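Long-range contacts in kallistatin (Homo sapiens, PDB 6F4V), which inhibits the serine protease tissue kallikrein by forming a stable equimolar complex with it, with cleavage of the inhibitor at its reactive site: residues A[214-218]-A[239-243]; A[217-221]-A[255-259]. One frame throughout, in Å; residues are numbered along the deposited sequence.

In the fold
Both contacts start from strand 217-223 and share Cys-217 and Ser-218. Contact 1 joins the approach to this strand to helix 240-244. Contact 2 joins the strand itself to the end of helix 249-258, the next helix in the chain. The two helices are G and H of the serpin fold, on sheet B. The centres of the contacts are about 12 Å apart. They meet directly where Leu-215 CD1 packs on Trp-255 CZ2, 3.9 Å away. A sulfated glycan binds at this corner. Its pocket includes Tyr-214 of segment 214-218 and Leu-258 of segment 255-259. The side chain of Trp-255 is about 7 Å from the sulfated glucose unit Z9L at the nearest atoms.

Contact 1 of 2, residues A[214-218]-A[239-243]; sequences YLPCS and KMREI. With Z9L (methyl 2,3,6-tri-O-sulfo-alpha-D-glucopyranoside), chain C.
The Tyr-214 ring turns one face to the sulfated sugar Z9L. The methyl carbon C7 sits over the ring centre, 3.4 Å above the plane, and Z9L O1 lies over the same face, 3.4 Å from Tyr-214 CE1. This is part of the glycan pocket, where Arg-213, through its backbone N, and Arg-254 NH2 hydrogen-bond the sugar. The chain then enters strand 217-223 of the serpin sheet B through an inverse gamma turn centred on Pro-216. Cys-217 N donates to Leu-215 O at 2.9 Å to close it. The turn packs against the start of helix 240-244 without a hydrogen bond between the segments.

The Pro-216 ring meets the helix through three residues. Its CG is 3.9 Å from CB of Lys-239, the N-cap residue, whose side chain stands nearly perpendicular to it. The same CG lies 3.6 Å from Glu-242 OE2, where the aliphatic ring borders a carboxylate oxygen. Ile-243 lies alongside Pro-216 and runs antiparallel to it. Its CG1 is anti to the carbonyl carbon (chi1 -58°), and this branch carries CD1 up to the turn. Buried Ile-243 also packs on Ile-233 and Pro-235 of strand 228-235. Ile-243 CD1 touches Leu-215 CB, Pro-216 CD at 3.8 Å and Cys-217 CB at 3.7 Å.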
ATOM      1  N   TYR A 214     -11.485 -23.000  10.808  1.00 38.06           N
ATOM      2  CA  TYR A 214     -12.112 -22.042  11.711  1.00 39.17           C
ATOM      3  C   TYR A 214     -12.890 -20.952  10.959  1.00 37.56           C
ATOM      4  O   TYR A 214     -13.713 -20.268  11.569  1.00 39.53           O
ATOM      5  CB  TYR A 214     -11.078 -21.325  12.597  1.00 41.96           C
ATOM      6  CG  TYR A 214     -10.487 -22.077  13.781  1.00 46.43           C
ATOM      7  CD1 TYR A 214      -9.302 -22.820  13.655  1.00 49.91           C
ATOM      8  CD2 TYR A 214     -11.075 -21.991  15.053  1.00 49.46           C
ATOM      9  CE1 TYR A 214      -8.735 -23.470  14.749  1.00 51.68           C
ATOM     10  CE2 TYR A 214     -10.526 -22.643  16.145  1.00 51.71           C
ATOM     11  CZ  TYR A 214      -9.354 -23.378  15.999  1.00 53.25           C
ATOM     12  OH  TYR A 214      -8.826 -24.026  17.101  1.00 54.42           O
ATOM     13  N   LEU A 215     -12.595 -20.732   9.679  1.00 34.18           N
ATOM     14  CA  LEU A 215     -13.182 -19.624   8.927  1.00 33.44           C
ATOM     15  C   LEU A 215     -13.630 -20.084   7.570  1.00 31.90           C
ATOM     16  O   LEU A 215     -13.040 -20.993   7.011  1.00 31.73           O
ATOM     17  CB  LEU A 215     -12.141 -18.521   8.716  1.00 32.70           C
ATOM     18  CG  LEU A 215     -11.539 -17.904   9.966  1.00 33.77           C
ATOM     19  CD1 LEU A 215     -10.379 -16.998   9.546  1.00 32.78           C
ATOM     20  CD2 LEU A 215     -12.587 -17.098  10.726  1.00 34.74           C
ATOM     21  N   PRO A 216     -14.635 -19.417   6.989  1.00 31.49           N
ATOM     22  CA  PRO A 216     -15.122 -19.824   5.672  1.00 30.79           C
ATOM     23  C   PRO A 216     -14.246 -19.297   4.522  1.00 29.41           C
ATOM     24  O   PRO A 216     -14.676 -18.462   3.733  1.00 30.11           O
ATOM     25  CB  PRO A 216     -16.566 -19.246   5.649  1.00 31.55           C
ATOM     26  CG  PRO A 216     -16.455 -18.011   6.480  1.00 31.95           C
ATOM     27  CD  PRO A 216     -15.486 -18.370   7.585  1.00 32.31           C
ATOM     28  N   CYS A 217     -13.026 -19.822   4.402  1.00 27.92           N
ATOM     29  CA  CYS A 217     -12.122 -19.395   3.346  1.00 27.22           C
ATOM     30  C   CYS A 217     -11.014 -20.392   3.137  1.00 26.34           C
ATOM     31  O   CYS A 217     -10.778 -21.264   3.976  1.00 25.68           O
ATOM     32  CB  CYS A 217     -11.516 -18.004   3.660  1.00 26.82           C
ATOM     33  SG  CYS A 217     -10.329 -17.954   5.021  1.00 28.04           S
ATOM     34  N   SER A 218     -10.385 -20.287   1.963  1.00 25.57           N
ATOM     35  CA  SER A 218      -9.098 -20.892   1.697  1.00 25.93           C
ATOM     36  C   SER A 218      -8.038 -19.808   1.534  1.00 24.59           C
ATOM     37  O   SER A 218      -8.349 -18.676   1.214  1.00 24.29           O
ATOM     38  CB  SER A 218      -9.177 -21.750   0.433  1.00 27.24           C
ATOM     39  OG  SER A 218     -10.125 -22.802   0.575  1.00 28.70           O
ATOM     40  N   LYS A 239     -19.193 -14.908   1.662  1.00 34.29           N
ATOM     41  CA  LYS A 239     -18.621 -14.858   3.003  1.00 33.53           C
ATOM     42  C   LYS A 239     -17.486 -13.831   3.103  1.00 31.23           C
ATOM     43  O   LYS A 239     -16.768 -13.807   4.105  1.00 29.86           O
ATOM     44  CB  LYS A 239     -18.151 -16.256   3.429  1.00 35.16           C
ATOM     45  CG  LYS A 239     -19.288 -17.301   3.488  1.00 37.53           C
ATOM     46  CD  LYS A 239     -20.265 -16.992   4.631  1.00 39.18           C
ATOM     47  CE  LYS A 239     -21.388 -18.020   4.732  1.00 41.95           C
ATOM     48  NZ  LYS A 239     -20.894 -19.216   5.477  1.00 44.54           N
ATOM     49  N   MET A 240     -17.391 -12.938   2.115  1.00 30.89           N
ATOM     50  CA  MET A 240     -16.343 -11.927   2.102  1.00 29.98           C
ATOM     51  C   MET A 240     -16.378 -11.108   3.375  1.00 29.96           C
ATOM     52  O   MET A 240     -15.339 -10.893   4.009  1.00 26.10           O
ATOM     53  CB  MET A 240     -16.469 -10.989   0.880  1.00 30.02           C
ATOM     54  CG  MET A 240     -15.458  -9.845   0.870  1.00 29.43           C
ATOM     55  SD  MET A 240     -13.728 -10.374   0.898  1.00 28.78           S
ATOM     56  CE  MET A 240     -13.487 -10.885  -0.814  1.00 29.39           C
ATOM     57  N   ARG A 241     -17.573 -10.640   3.769  1.00 30.90           N
ATOM     58  CA  ARG A 241     -17.651  -9.822   4.985  1.00 32.71           C
ATOM     59  C   ARG A 241     -17.174 -10.533   6.232  1.00 30.07           C
ATOM     60  O   ARG A 241     -16.525  -9.900   7.083  1.00 27.93           O
ATOM     61  CB  ARG A 241     -19.058  -9.229   5.242  1.00 37.71           C
ATOM     62  CG  ARG A 241     -19.323  -7.916   4.517  1.00 42.25           C
ATOM     63  CD  ARG A 241     -18.298  -6.828   4.832  1.00 44.99           C
ATOM     64  NE  ARG A 241     -18.322  -6.344   6.217  1.00 48.84           N
ATOM     65  CZ  ARG A 241     -17.366  -5.603   6.790  1.00 50.15           C
ATOM     66  NH1 ARG A 241     -16.254  -5.284   6.131  1.00 47.90           N
ATOM     67  NH2 ARG A 241     -17.522  -5.192   8.050  1.00 51.32           N
ATOM     68  N   GLU A 242     -17.474 -11.823   6.346  1.00 29.34           N
ATOM     69  CA  GLU A 242     -17.047 -12.602   7.512  1.00 30.86           C
ATOM     70  C   GLU A 242     -15.510 -12.664   7.651  1.00 28.19           C
ATOM     71  O   GLU A 242     -14.932 -12.622   8.761  1.00 28.14           O
ATOM     72  CB  GLU A 242     -17.587 -14.033   7.460  1.00 35.12           C
ATOM     73  CG  GLU A 242     -19.115 -14.091   7.403  1.00 40.86           C
ATOM     74  CD  GLU A 242     -19.713 -15.358   8.005  1.00 45.49           C
ATOM     75  OE1 GLU A 242     -20.966 -15.380   8.133  1.00 53.61           O
ATOM     76  OE2 GLU A 242     -18.966 -16.312   8.377  1.00 48.24           O
ATOM     77  N   ILE A 243     -14.836 -12.743   6.514  1.00 26.70           N
ATOM     78  CA  ILE A 243     -13.386 -12.770   6.532  1.00 25.08           C
ATOM     79  C   ILE A 243     -12.828 -11.380   6.813  1.00 25.26           C
ATOM     80  O   ILE A 243     -11.873 -11.215   7.602  1.00 24.55           O
ATOM     81  CB  ILE A 243     -12.849 -13.339   5.204  1.00 25.00           C
ATOM     82  CG1 ILE A 243     -13.387 -14.762   4.954  1.00 25.42           C
ATOM     83  CG2 ILE A 243     -11.349 -13.316   5.209  1.00 23.80           C
ATOM     84  CD1 ILE A 243     -13.170 -15.735   6.084  1.00 26.20           C
TER
HETATM   85  O4  Z9L C   1      -6.276 -27.966  15.315  0.69 68.80           O
HETATM   86  C4  Z9L C   1      -7.573 -28.192  14.684  0.69 61.83           C
HETATM   87  C5  Z9L C   1      -8.063 -27.048  13.786  0.69 59.19           C
HETATM   88  O5  Z9L C   1      -9.371 -27.407  13.224  0.69 56.04           O
HETATM   89  C6  Z9L C   1      -7.148 -26.737  12.638  0.69 57.46           C
HETATM   90  O6  Z9L C   1      -7.790 -25.841  11.763  0.69 55.92           O
HETATM   91  S1  Z9L C   1      -6.761 -24.963  10.792  0.69 51.65           S
HETATM   92  O7  Z9L C   1      -5.925 -23.949  11.813  0.69 52.32           O
HETATM   93  O11 Z9L C   1      -7.636 -24.101   9.698  0.69 51.14           O
HETATM   94  O15 Z9L C   1      -5.715 -26.008  10.031  0.69 53.34           O
HETATM   95  C3  Z9L C   1      -8.548 -28.326  15.822  0.69 59.57           C
HETATM   96  O3  Z9L C   1      -8.213 -29.573  16.503  0.69 58.47           O
HETATM   97  S2  Z9L C   1      -8.106 -29.476  18.152  0.69 58.99           S
HETATM   98  O8  Z9L C   1      -7.711 -30.965  18.758  0.69 59.49           O
HETATM   99  O9  Z9L C   1      -9.579 -28.994  18.767  0.69 58.63           O
HETATM  100  O10 Z9L C   1      -6.953 -28.365  18.562  0.69 59.48           O
HETATM  101  C2  Z9L C   1     -10.019 -28.301  15.515  0.69 57.55           C
HETATM  102  O2  Z9L C   1     -10.527 -29.645  15.365  0.69 59.41           O
HETATM  103  S3  Z9L C   1     -12.081 -30.004  15.875  0.69 53.85           S
HETATM  104  O12 Z9L C   1     -12.186 -31.661  15.896  0.69 55.13           O
HETATM  105  O13 Z9L C   1     -13.188 -29.418  14.801  0.69 52.77           O
HETATM  106  O14 Z9L C   1     -12.401 -29.389  17.392  0.69 51.24           O
HETATM  107  C1  Z9L C   1     -10.436 -27.495  14.268  0.69 55.50           C
HETATM  108  O1  Z9L C   1     -10.791 -26.221  14.648  0.69 51.45           O
HETATM  109  C7  Z9L C   1     -11.659 -25.487  13.776  0.69 49.55           C

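Contact 2 of 2, residues A[217-221]-A[255-259]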
ATOM      1  N   CYS A 217     -13.026 -19.822   4.402  1.00 27.92           N
ATOM      2  CA  CYS A 217     -12.122 -19.395   3.346  1.00 27.22           C
ATOM      3  C   CYS A 217     -11.014 -20.392   3.137  1.00 26.34           C
ATOM      4  O   CYS A 217     -10.778 -21.264   3.976  1.00 25.68           O
ATOM      5  CB  CYS A 217     -11.516 -18.004   3.660  1.00 26.82           C
ATOM      6  SG  CYS A 217     -10.329 -17.954   5.021  1.00 28.04           S
ATOM      7  N   SER A 218     -10.385 -20.287   1.963  1.00 25.57           N
ATOM      8  CA  SER A 218      -9.098 -20.892   1.697  1.00 25.93           C
ATOM      9  C   SER A 218      -8.038 -19.808   1.534  1.00 24.59           C
ATOM     10  O   SER A 218      -8.349 -18.676   1.214  1.00 24.29           O
ATOM     11  CB  SER A 218      -9.177 -21.750   0.433  1.00 27.24           C
ATOM     12  OG  SER A 218     -10.125 -22.802   0.575  1.00 28.70           O
ATOM     13  N   VAL A 219      -6.786 -20.167   1.741  1.00 23.98           N
ATOM     14  CA  VAL A 219      -5.674 -19.231   1.657  1.00 23.80           C
ATOM     15  C   VAL A 219      -4.559 -19.897   0.860  1.00 24.03           C
ATOM     16  O   VAL A 219      -4.174 -21.028   1.147  1.00 25.29           O
ATOM     17  CB  VAL A 219      -5.167 -18.852   3.070  1.00 23.88           C
ATOM     18  CG1 VAL A 219      -3.999 -17.864   3.012  1.00 23.93           C
ATOM     19  CG2 VAL A 219      -6.309 -18.283   3.922  1.00 24.14           C
ATOM     20  N   LEU A 220      -4.074 -19.186  -0.149  1.00 23.17           N
ATOM     21  CA  LEU A 220      -2.943 -19.584  -0.988  1.00 22.32           C
ATOM     22  C   LEU A 220      -1.843 -18.599  -0.732  1.00 22.27           C
ATOM     23  O   LEU A 220      -2.097 -17.388  -0.762  1.00 21.51           O
ATOM     24  CB  LEU A 220      -3.359 -19.493  -2.466  1.00 22.43           C
ATOM     25  CG  LEU A 220      -2.244 -19.622  -3.522  1.00 22.11           C
ATOM     26  CD1 LEU A 220      -1.554 -20.981  -3.452  1.00 22.74           C
ATOM     27  CD2 LEU A 220      -2.839 -19.433  -4.901  1.00 22.86           C
ATOM     28  N   ARG A 221      -0.612 -19.068  -0.511  1.00 22.72           N
ATOM     29  CA  ARG A 221       0.510 -18.149  -0.498  1.00 24.42           C
ATOM     30  C   ARG A 221       1.399 -18.505  -1.687  1.00 24.86           C
ATOM     31  O   ARG A 221       1.796 -19.682  -1.826  1.00 24.62           O
ATOM     32  CB  ARG A 221       1.305 -18.267   0.792  1.00 26.52           C
ATOM     33  CG  ARG A 221       2.299 -17.146   1.056  1.00 28.35           C
ATOM     34  CD  ARG A 221       3.295 -17.571   2.159  1.00 29.89           C
ATOM     35  NE  ARG A 221       4.343 -18.437   1.658  1.00 33.92           N
ATOM     36  CZ  ARG A 221       4.681 -19.691   2.030  1.00 36.30           C
ATOM     37  NH1 ARG A 221       4.084 -20.356   2.981  1.00 36.31           N
ATOM     38  NH2 ARG A 221       5.690 -20.293   1.395  1.00 37.77           N
ATOM     39  N   TRP A 255      -2.222 -17.524   9.456  1.00 23.35           N
ATOM     40  CA  TRP A 255      -2.164 -18.175   8.158  1.00 23.84           C
ATOM     41  C   TRP A 255      -0.718 -18.439   7.691  1.00 24.07           C
ATOM     42  O   TRP A 255      -0.414 -19.539   7.186  1.00 24.45           O
ATOM     43  CB  TRP A 255      -2.884 -17.359   7.100  1.00 23.74           C
ATOM     44  CG  TRP A 255      -4.376 -17.355   7.250  1.00 24.07           C
ATOM     45  CD1 TRP A 255      -5.183 -18.381   7.681  1.00 24.84           C
ATOM     46  CD2 TRP A 255      -5.238 -16.266   6.941  1.00 24.08           C
ATOM     47  NE1 TRP A 255      -6.489 -17.985   7.660  1.00 24.88           N
ATOM     48  CE2 TRP A 255      -6.562 -16.691   7.208  1.00 24.55           C
ATOM     49  CE3 TRP A 255      -5.025 -14.975   6.461  1.00 23.97           C
ATOM     50  CZ2 TRP A 255      -7.682 -15.867   6.978  1.00 24.44           C
ATOM     51  CZ3 TRP A 255      -6.143 -14.112   6.279  1.00 23.95           C
ATOM     52  CH2 TRP A 255      -7.456 -14.585   6.535  1.00 24.42           C
ATOM     53  N   ASN A 256       0.129 -17.428   7.863  1.00 24.13           N
ATOM     54  CA  ASN A 256       1.536 -17.545   7.496  1.00 25.94           C
ATOM     55  C   ASN A 256       2.197 -18.709   8.220  1.00 26.70           C
ATOM     56  O   ASN A 256       2.886 -19.510   7.579  1.00 25.85           O
ATOM     57  CB  ASN A 256       2.310 -16.260   7.759  1.00 27.44           C
ATOM     58  CG  ASN A 256       3.688 -16.293   7.098  1.00 28.92           C
ATOM     59  OD1 ASN A 256       3.788 -16.526   5.911  1.00 31.09           O
ATOM     60  ND2 ASN A 256       4.706 -16.132   7.868  1.00 32.60           N
ATOM     61  N   ASN A 257       1.963 -18.824   9.532  1.00 28.28           N
ATOM     62  CA  ASN A 257       2.573 -19.891  10.341  1.00 30.65           C
ATOM     63  C   ASN A 257       2.014 -21.272  10.031  1.00 31.48           C
ATOM     64  O   ASN A 257       2.792 -22.244   9.973  1.00 32.25           O
ATOM     65  CB  ASN A 257       2.529 -19.549  11.839  1.00 32.70           C
ATOM     66  CG  ASN A 257       3.475 -18.412  12.182  1.00 35.43           C
ATOM     67  OD1 ASN A 257       4.466 -18.191  11.469  1.00 37.99           O
ATOM     68  ND2 ASN A 257       3.189 -17.685  13.268  1.00 36.20           N
ATOM     69  N   LEU A 258       0.717 -21.363   9.730  1.00 29.17           N
ATOM     70  CA  LEU A 258       0.158 -22.605   9.246  1.00 29.87           C
ATOM     71  C   LEU A 258       0.837 -23.008   7.949  1.00 30.11           C
ATOM     72  O   LEU A 258       1.204 -24.199   7.778  1.00 30.71           O
ATOM     73  CB  LEU A 258      -1.346 -22.499   9.018  1.00 31.02           C
ATOM     74  CG  LEU A 258      -2.153 -22.382  10.317  1.00 31.98           C
ATOM     75  CD1 LEU A 258      -3.566 -21.930  10.009  1.00 32.75           C
ATOM     76  CD2 LEU A 258      -2.119 -23.723  11.073  1.00 34.40           C
ATOM     77  N   LEU A 259       1.095 -22.028   7.077  1.00 27.21           N
ATOM     78  CA  LEU A 259       1.734 -22.332   5.807  1.00 28.43           C
ATOM     79  C   LEU A 259       3.268 -22.430   5.885  1.00 29.61           C
ATOM     80  O   LEU A 259       3.943 -22.246   4.894  1.00 32.15           O
ATOM     81  CB  LEU A 259       1.304 -21.340   4.743  1.00 27.05           C
ATOM     82  CG  LEU A 259      -0.182 -21.419   4.444  1.00 26.88           C
ATOM     83  CD1 LEU A 259      -0.591 -20.298   3.502  1.00 27.64           C
ATOM     84  CD2 LEU A 259      -0.630 -22.775   3.894  1.00 27.25           C
TER
HETATM   85  O   HOH W   1       3.726 -18.867   4.957  1.00 35.42           O
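Cys-217 reaches the indole of Trp-255 with its sulfur. With chi1 at 70°, SG is tucked over its own backbone and comes within 3.9 Å of Trp-255 CZ2, approaching the six-membered ring obliquely.

Two residues on, Val-219 makes a CH-pi contact. Its CG2 lies 3.6 Å from the centroid of the five-membered ring of Trp-255, only 8° off the normal. The other branch, CG1, meets Leu-259 CD1 at 4.2 Å. Val-219 thus lies against Trp-255 in the last turn of the helix and Leu-259 just beyond its end. At the edge of the indole, NE1 is hydrogen-bonded to Asp-212 OD2. A leucine here has no N-H for Asp-212 and no flat face, and would probably leave a gap under Val-219 CG2 and the Asp-212 carboxylate without its mate.

Farther along, Arg-221 packs its CB 3.9 Å from Leu-259 CD1, and the bend at chi3 (79°) turns the guanidinium toward the end of the helix. NH1 makes a weak hydrogen bond to Leu-259 O at 2.7 Å, with the carbonyl at the edge of the group, near its plane. A water lies between NH1 and Asn-256, whose backbone O is 2.8 Å from the water. NH2 forms a salt bridge with Asp-223, and the guanidinium has a cation-pi contact with Trp-208.

Strand 217-223 runs between strands 206-211 and 228-235 of an antiparallel sheet, and the C-terminal turn of helix 249-258 packs on one face of it. Helix 240-244, which precedes that helix in the chain, meets the strand at Cys-217 through Ile-243. Trp-255 also touches Ile-233 on one neighbouring strand, and Leu-259 touches Leu-210 on the other.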